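Local atomic coordinates of putative branched-chain amino acid ABC transporter (Rhodospirillum rubrum ATCC 11170, PDB entry 3HUT), a protein that probably binds branched-chain amino acids or related ligands outside the cytoplasm and delivers them to an ABC transporter for uptake. Residues I110-P114 / E327-T331. Sequence-based numbering, arbitrary orientation.
Sequences IKISP and ETRET
The backbone oxygen of I110 is gripped by both terminal nitrogens of R329: NH1 and NH2 each stand 3.0 Å from I110 O and share it as a forked pair of hydrogen bonds. The oxygen lies near the guanidinium plane, at the end of the group, so both bonds are somewhat bent. NH1 arrives on a lone pair in the carbonyl plane, NH2 nearly in line with C=O. Arginine suits this place because its flat group offers several N-H directions at once, and NH1 also donates to the carbonyl of Q116, which further fixes the rotation of the group. The chain of R329 bends at chi3 (-68°), turning the guanidinium toward segment 110-114, whose S113-P114 backbone covers one face, with P114 CA 3.5 Å above the plane. S113 O lies over that face, 3.1 Å from both NH1 and NH2; the N-H bonds do not point at it, but it probably still favours the positive charge.

In this periplasmic binding protein of the leucine-binding family, the contact joins the loop between strands 99-101 and 116-118 of the parallel sheet to the one leading from strand 322-324 into strand 331-341 of the mixed sheet. T328 has the short hydroxyl that an ST turn requires, OG1 accepting from E330 N at 3.2 Å.

I110 adds apolar surface. With CG1 anti to its own N (chi1 -156°), CD1 reaches 3.5 Å from R329 O and also lies against NH1; branching at CB lets CG2 meet E330 OE1 at 3.5 Å. The carboxylate of E330, its chain bent at chi2, can serve two partners through OE2: a salt bridge to R118 and T331 N, which approaches from above the carboxylate plane.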
loop_
_atom_site.group_PDB
_atom_site.type_symbol
_atom_site.label_atom_id
_atom_site.label_comp_id
_atom_site.label_asym_id
_atom_site.label_seq_id
_atom_site.Cartn_x
_atom_site.Cartn_y
_atom_site.Cartn_z
ATOM N N ILE A 110 10.224 -7.301 -5.862
ATOM C CA ILE A 110 10.966 -6.279 -6.598
ATOM C C ILE A 110 12.360 -6.772 -7.026
ATOM O O ILE A 110 12.951 -6.241 -7.969
ATOM C CB ILE A 110 11.112 -4.982 -5.741
ATOM C CG1 ILE A 110 11.334 -3.766 -6.642
ATOM C CG2 ILE A 110 12.263 -5.122 -4.757
ATOM C CD1 ILE A 110 10.074 -3.302 -7.358
ATOM N N LYS A 111 12.866 -7.801 -6.350
ATOM C CA LYS A 111 14.191 -8.346 -6.648
ATOM C C LYS A 111 14.244 -9.367 -7.787
ATOM O O LYS A 111 15.326 -9.776 -8.204
ATOM C CB LYS A 111 14.788 -8.983 -5.389
ATOM C CG LYS A 111 15.174 -7.997 -4.289
ATOM C CD LYS A 111 15.753 -8.743 -3.084
ATOM C CE LYS A 111 16.298 -7.795 -2.024
ATOM N NZ LYS A 111 15.242 -6.981 -1.362
ATOM N N ILE A 112 13.084 -9.785 -8.283
ATOM C CA ILE A 112 13.030 -10.770 -9.360
ATOM C C ILE A 112 13.881 -10.382 -10.564
ATOM O O ILE A 112 14.692 -11.178 -11.039
ATOM C CB ILE A 112 11.584 -10.992 -9.830
ATOM C CG1 ILE A 112 10.789 -11.680 -8.720
ATOM C CG2 ILE A 112 11.565 -11.829 -11.098
ATOM C CD1 ILE A 112 9.286 -11.633 -8.925
ATOM N N SER A 113 13.690 -9.163 -11.054
ATOM C CA SER A 113 14.430 -8.678 -12.214
ATOM C C SER A 113 14.184 -7.181 -12.383
ATOM O O SER A 113 13.396 -6.589 -11.647
ATOM C CB SER A 113 13.968 -9.416 -13.476
ATOM O OG SER A 113 12.723 -8.910 -13.931
ATOM N N PRO A 114 14.856 -6.545 -13.359
ATOM C CA PRO A 114 14.676 -5.107 -13.584
ATOM C C PRO A 114 13.323 -4.781 -14.220
ATOM O O PRO A 114 13.036 -3.626 -14.535
ATOM C CB PRO A 114 15.833 -4.753 -14.523
ATOM C CG PRO A 114 16.859 -5.827 -14.248
ATOM C CD PRO A 114 16.005 -7.051 -14.130
ATOM N N GLU A 327 17.561 3.375 -8.671
ATOM C CA GLU A 327 18.478 2.249 -8.596
ATOM C C GLU A 327 17.763 0.914 -8.363
ATOM O O GLU A 327 17.923 -0.020 -9.145
ATOM C CB GLU A 327 19.520 2.491 -7.489
ATOM C CG GLU A 327 20.502 1.349 -7.310
ATOM C CD GLU A 327 21.690 1.704 -6.425
ATOM O OE1 GLU A 327 22.402 2.693 -6.722
ATOM O OE2 GLU A 327 21.914 0.981 -5.432
ATOM N N THR A 328 16.948 0.836 -7.313
ATOM C CA THR A 328 16.254 -0.405 -6.965
ATOM C C THR A 328 14.836 -0.597 -7.501
ATOM O O THR A 328 14.329 -1.726 -7.513
ATOM C CB THR A 328 16.145 -0.546 -5.451
ATOM O OG1 THR A 328 15.315 0.510 -4.953
ATOM C CG2 THR A 328 17.521 -0.465 -4.796
ATOM N N ARG A 329 14.202 0.495 -7.927
ATOM C CA ARG A 329 12.824 0.469 -8.421
ATOM C C ARG A 329 11.843 0.333 -7.254
ATOM O O ARG A 329 10.647 0.186 -7.465
ATOM C CB ARG A 329 12.602 -0.688 -9.400
ATOM C CG ARG A 329 13.239 -0.486 -10.770
ATOM C CD ARG A 329 13.299 -1.798 -11.558
ATOM N NE ARG A 329 14.232 -2.744 -10.951
ATOM C CZ ARG A 329 13.877 -3.804 -10.231
ATOM N NH1 ARG A 329 12.591 -4.080 -10.022
ATOM N NH2 ARG A 329 14.808 -4.584 -9.702
ATOM N N GLU A 330 12.352 0.370 -6.025
ATOM C CA GLU A 330 11.486 0.245 -4.852
ATOM C C GLU A 330 10.579 1.470 -4.741
ATOM O O GLU A 330 10.993 2.595 -5.029
ATOM C CB GLU A 330 12.323 0.091 -3.577
ATOM C CG GLU A 330 11.494 -0.258 -2.355
ATOM C CD GLU A 330 10.657 -1.508 -2.562
ATOM O OE1 GLU A 330 11.231 -2.618 -2.588
ATOM O OE2 GLU A 330 9.424 -1.374 -2.708
ATOM N N THR A 331 9.342 1.247 -4.312
ATOM C CA THR A 331 8.361 2.318 -4.193
ATOM C C THR A 331 8.372 3.046 -2.853
ATOM O O THR A 331 8.388 2.421 -1.799
ATOM C CB THR A 331 6.932 1.769 -4.427
ATOM O OG1 THR A 331 6.895 1.053 -5.665
ATOM C CG2 THR A 331 5.916 2.905 -4.489
#